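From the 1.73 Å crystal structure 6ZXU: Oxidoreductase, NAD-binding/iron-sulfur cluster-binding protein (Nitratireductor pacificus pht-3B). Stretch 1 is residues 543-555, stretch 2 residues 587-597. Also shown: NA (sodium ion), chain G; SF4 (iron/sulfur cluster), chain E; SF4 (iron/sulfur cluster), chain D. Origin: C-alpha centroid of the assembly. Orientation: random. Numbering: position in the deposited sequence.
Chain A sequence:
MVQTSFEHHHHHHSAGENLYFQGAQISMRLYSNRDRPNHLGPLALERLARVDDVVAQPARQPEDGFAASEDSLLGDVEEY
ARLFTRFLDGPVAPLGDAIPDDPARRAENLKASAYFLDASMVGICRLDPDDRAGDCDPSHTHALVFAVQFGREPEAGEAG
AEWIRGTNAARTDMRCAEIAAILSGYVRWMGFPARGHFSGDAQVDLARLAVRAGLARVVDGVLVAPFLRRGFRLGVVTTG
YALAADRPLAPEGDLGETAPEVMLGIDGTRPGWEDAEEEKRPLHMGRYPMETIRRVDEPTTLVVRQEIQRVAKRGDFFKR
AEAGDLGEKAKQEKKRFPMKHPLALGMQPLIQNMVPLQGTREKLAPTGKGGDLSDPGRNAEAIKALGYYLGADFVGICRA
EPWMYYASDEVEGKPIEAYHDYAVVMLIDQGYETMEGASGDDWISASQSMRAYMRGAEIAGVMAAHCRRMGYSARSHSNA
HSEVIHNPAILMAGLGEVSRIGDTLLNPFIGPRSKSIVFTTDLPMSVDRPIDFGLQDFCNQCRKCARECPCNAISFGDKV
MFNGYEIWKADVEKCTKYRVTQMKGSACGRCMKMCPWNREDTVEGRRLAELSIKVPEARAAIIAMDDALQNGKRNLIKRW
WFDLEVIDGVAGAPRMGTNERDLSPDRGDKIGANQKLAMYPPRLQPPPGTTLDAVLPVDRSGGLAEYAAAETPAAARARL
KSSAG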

# COMPACT_ATOMS: atom_id res chain seq x y z
N ARG A 543 -16.98 6.49 -17.96
CA ARG A 543 -15.73 6.86 -18.65
C ARG A 543 -14.90 7.80 -17.87
O ARG A 543 -14.06 8.50 -18.45
N LYS A 544 -15.06 7.86 -16.56
CA LYS A 544 -14.41 8.92 -15.79
C LYS A 544 -12.87 8.83 -15.81
O LYS A 544 -12.17 9.83 -15.96
N CYS A 545 -12.32 7.65 -15.55
CA CYS A 545 -10.90 7.43 -15.59
C CYS A 545 -10.36 7.82 -16.97
O CYS A 545 -9.31 8.45 -17.02
N ALA A 546 -10.99 7.36 -18.04
CA ALA A 546 -10.55 7.70 -19.37
C ALA A 546 -10.50 9.23 -19.62
O ALA A 546 -9.55 9.75 -20.21
N ARG A 547 -11.51 9.92 -19.20
CA ARG A 547 -11.62 11.35 -19.35
C ARG A 547 -10.61 12.09 -18.59
O ARG A 547 -10.12 13.11 -19.04
N GLU A 548 -10.17 11.56 -17.43
CA GLU A 548 -9.27 12.29 -16.58
C GLU A 548 -7.83 11.97 -16.74
O GLU A 548 -6.99 12.53 -16.07
N CYS A 549 -7.50 11.03 -17.60
CA CYS A 549 -6.09 10.57 -17.73
C CYS A 549 -5.30 11.70 -18.44
O CYS A 549 -5.69 12.02 -19.56
N PRO A 550 -4.22 12.23 -17.82
CA PRO A 550 -3.45 13.32 -18.46
C PRO A 550 -2.88 13.02 -19.84
O PRO A 550 -2.70 13.94 -20.60
N CYS A 551 -2.72 11.74 -20.23
CA CYS A 551 -2.19 11.42 -21.55
C CYS A 551 -3.09 10.55 -22.39
O CYS A 551 -2.62 9.98 -23.33
N ASN A 552 -4.38 10.51 -22.11
CA ASN A 552 -5.36 9.78 -22.90
C ASN A 552 -5.02 8.32 -23.14
O ASN A 552 -5.25 7.79 -24.22
N ALA A 553 -4.42 7.67 -22.13
CA ALA A 553 -3.95 6.31 -22.31
C ALA A 553 -5.08 5.30 -22.08
O ALA A 553 -4.98 4.17 -22.50
N ILE A 554 -6.16 5.66 -21.38
CA ILE A 554 -7.23 4.70 -21.04
C ILE A 554 -8.23 4.65 -22.18
O ILE A 554 -8.67 5.67 -22.67
N SER A 555 -8.66 3.43 -22.53
CA SER A 555 -9.66 3.23 -23.56
C SER A 555 -11.07 3.72 -23.23
O SER A 555 -11.62 3.43 -22.17
N ALA A 587 5.68 10.71 -10.92
CA ALA A 587 4.85 9.61 -11.52
C ALA A 587 3.38 10.01 -11.53
O ALA A 587 3.07 11.18 -11.66
N CYS A 588 2.46 9.08 -11.46
CA CYS A 588 1.05 9.32 -11.66
C CYS A 588 0.22 8.12 -11.26
O CYS A 588 0.64 6.98 -11.50
N GLY A 589 -0.93 8.40 -10.67
CA GLY A 589 -1.99 7.42 -10.40
C GLY A 589 -3.34 8.07 -10.36
O GLY A 589 -4.23 7.69 -9.60
N ARG A 590 -3.51 9.04 -11.22
CA ARG A 590 -4.70 9.83 -11.26
C ARG A 590 -5.95 9.05 -11.53
O ARG A 590 -7.06 9.34 -11.01
N CYS A 591 -5.83 8.00 -12.35
CA CYS A 591 -6.94 7.10 -12.69
C CYS A 591 -7.48 6.45 -11.46
O CYS A 591 -8.71 6.24 -11.32
N MET A 592 -6.64 6.12 -10.49
CA MET A 592 -7.13 5.55 -9.23
C MET A 592 -7.94 6.58 -8.40
O MET A 592 -8.93 6.23 -7.77
N LYS A 593 -7.56 7.83 -8.48
CA LYS A 593 -8.23 8.88 -7.74
C LYS A 593 -9.60 9.17 -8.31
O LYS A 593 -10.54 9.43 -7.54
N MET A 594 -9.73 9.23 -9.64
CA MET A 594 -10.94 9.75 -10.24
C MET A 594 -12.11 8.74 -10.27
O MET A 594 -13.29 9.10 -10.45
N CYS A 595 -11.82 7.48 -10.04
CA CYS A 595 -12.80 6.45 -10.11
C CYS A 595 -13.94 6.64 -9.09
O CYS A 595 -13.67 6.83 -7.94
N PRO A 596 -15.21 6.52 -9.52
CA PRO A 596 -16.31 6.58 -8.55
C PRO A 596 -16.21 5.59 -7.40
O PRO A 596 -16.67 5.89 -6.30
N TRP A 597 -15.61 4.45 -7.61
CA TRP A 597 -15.42 3.44 -6.55
C TRP A 597 -14.36 3.81 -5.52
O TRP A 597 -14.24 3.13 -4.49

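A short helix in each stretch crosses the other at 134° between two iron-sulfur clusters, and each stretch supplies cysteines to both. Cys 545 and Cys 591 form the central pair: their CB atoms point sideways, 4.4 Å apart, and both take p at chi1; because the helices run at 134°, the same rotamer sends the two sulfurs to different clusters. Cys 545 SG binds FE1 of the chain D cluster and Cys 591 SG binds FE3 of the chain E cluster, each at 2.3 Å. Ile 554 (m, t) points toward the second stretch, CD1 packing 3.6 Å from Cys 591 CB. Cys 549, Cys 588 and Cys 595 are all t; the first two bind chain E, the last chain D.

Beside this centre lies a charged clamp. Arg 590 points toward the first stretch and, t through chi3, reaches Glu 548: NH2 meets OE1 at 2.8 Å in a salt bridge, NE meets O at 3.2 Å. Glu 548 folds back (m, m), and its OE2 receives Arg 547 NH2 at 2.9 Å, so one carboxylate joins two arginines. Met 594 (m, m) sets CG 3.6 Å from Glu 548 CB; Pro 550 CG lies 4.2 Å from Arg 590 CD.

Lys 544 runs all-t, its CE 3.2 Å from Met 594 O. Sodium binds Cys 595 O at 3.0 Å and three waters, which donate to Lys 593 O, Met 594 O and Pro 596 O.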

# COMPACT_ATOMS: atom_id res chain seq x y z
CB ARG A 543 -16.00 7.52 -19.99
CG ARG A 543 -16.84 6.75 -20.98
CD ARG A 543 -16.09 5.58 -21.53
NE ARG A 543 -16.85 4.84 -22.57
CZ ARG A 543 -17.90 4.05 -22.35
NH1 ARG A 543 -18.37 3.85 -21.13
NH2 ARG A 543 -18.47 3.44 -23.37
CB LYS A 544 -15.01 8.99 -14.41
CG LYS A 544 -14.48 10.16 -13.56
CD LYS A 544 -15.43 10.50 -12.44
CE LYS A 544 -14.85 11.62 -11.60
NZ LYS A 544 -15.92 12.24 -10.75
CB CYS A 545 -10.56 5.97 -15.28
SG CYS A 545 -11.42 4.72 -16.35
CB ALA A 546 -11.45 6.99 -20.38
CB ARG A 547 -12.98 11.80 -18.86
CG ARG A 547 -13.36 13.26 -19.16
CD ARG A 547 -14.70 13.54 -18.51
NE ARG A 547 -14.51 13.79 -17.10
CZ ARG A 547 -15.34 13.42 -16.15
NH1 ARG A 547 -16.40 12.71 -16.45
NH2 ARG A 547 -15.08 13.74 -14.88
CB GLU A 548 -9.69 12.12 -15.14
CG GLU A 548 -11.07 12.69 -14.78
CD GLU A 548 -11.18 14.24 -14.98
OE1 GLU A 548 -10.11 14.93 -15.05
OE2 GLU A 548 -12.31 14.68 -15.10
CB CYS A 549 -5.95 9.28 -18.60
SG CYS A 549 -4.25 8.85 -19.01
CB PRO A 550 -2.32 13.59 -17.50
CG PRO A 550 -2.79 12.99 -16.18
CD PRO A 550 -3.67 11.86 -16.52
CB CYS A 551 -0.82 10.80 -21.43
SG CYS A 551 -0.87 9.20 -20.63
CB ASN A 552 -5.64 10.46 -24.23
CG ASN A 552 -5.91 11.94 -24.07
OD1 ASN A 552 -6.74 12.39 -23.23
ND2 ASN A 552 -5.13 12.73 -24.80
CB ALA A 553 -2.79 6.04 -21.37
CB ILE A 554 -7.85 5.06 -19.65
CG1 ILE A 554 -6.78 4.93 -18.59
CG2 ILE A 554 -9.10 4.25 -19.39
CD1 ILE A 554 -7.20 5.37 -17.23
CB SER A 555 -9.71 1.77 -23.97
OG SER A 555 -10.74 1.57 -24.94
CB ALA A 587 5.11 8.32 -10.79
CB CYS A 588 0.72 9.66 -13.12
SG CYS A 588 -1.05 10.07 -13.50
CB ARG A 590 -4.55 10.96 -12.28
CG ARG A 590 -5.75 11.90 -12.34
CD ARG A 590 -5.44 13.26 -12.98
NE ARG A 590 -6.65 14.04 -13.29
CZ ARG A 590 -7.32 14.77 -12.43
NH1 ARG A 590 -6.89 14.85 -11.19
NH2 ARG A 590 -8.47 15.33 -12.80
CB CYS A 591 -6.45 6.11 -13.76
SG CYS A 591 -4.87 5.32 -13.38
CB MET A 592 -5.99 5.07 -8.34
CG MET A 592 -5.23 3.89 -8.88
SD MET A 592 -3.96 3.46 -7.64
CE MET A 592 -2.82 4.66 -8.07
CB LYS A 593 -7.33 10.15 -7.76
CG LYS A 593 -7.96 11.38 -7.05
CD LYS A 593 -7.14 12.62 -7.37
CE LYS A 593 -7.94 13.92 -7.03
NZ LYS A 593 -8.18 14.12 -5.59
CB MET A 594 -10.61 10.31 -11.62
CG MET A 594 -9.64 11.48 -11.62
SD MET A 594 -10.31 12.93 -10.80
CE MET A 594 -9.55 12.71 -9.41
CB CYS A 595 -12.13 5.07 -9.96
SG CYS A 595 -13.26 3.69 -10.25
CB PRO A 596 -17.55 6.28 -9.39
CG PRO A 596 -17.17 6.69 -10.74
CD PRO A 596 -15.71 6.35 -10.88
CB TRP A 597 -15.08 2.09 -7.14
CG TRP A 597 -16.20 1.48 -7.97
CD1 TRP A 597 -16.43 1.72 -9.25
CD2 TRP A 597 -17.16 0.51 -7.54
NE1 TRP A 597 -17.47 0.95 -9.70
CE2 TRP A 597 -17.97 0.21 -8.66
CE3 TRP A 597 -17.41 -0.18 -6.34
CZ2 TRP A 597 -18.96 -0.73 -8.63
CZ3 TRP A 597 -18.43 -1.10 -6.30
CH2 TRP A 597 -19.22 -1.34 -7.44
NA NA G . -14.33 9.10 -6.13
FE1 SF4 E . -1.17 6.21 -16.43
FE2 SF4 E . -1.76 8.45 -14.91
FE3 SF4 E . -3.53 6.29 -14.94
FE4 SF4 E . -3.23 7.91 -17.14
S1 SF4 E . -3.98 8.47 -15.15
S2 SF4 E . -3.27 5.65 -17.07
S3 SF4 E . -1.01 8.40 -17.00
S4 SF4 E . -1.42 6.30 -14.24
FE1 SF4 D . -12.98 3.80 -15.00
FE2 SF4 D . -15.60 4.38 -14.17
FE3 SF4 D . -13.83 3.37 -12.39
FE4 SF4 D . -14.71 1.72 -14.38
S1 SF4 D . -15.90 2.74 -12.72
S2 SF4 D . -12.64 1.99 -13.72
S3 SF4 D . -14.86 3.28 -15.99
S4 SF4 D . -13.76 5.31 -13.53
O HOH W 1 -12.50 10.73 -5.82
O HOH W 2 -14.79 10.02 -8.16
O HOH W 3 -16.55 8.71 -5.58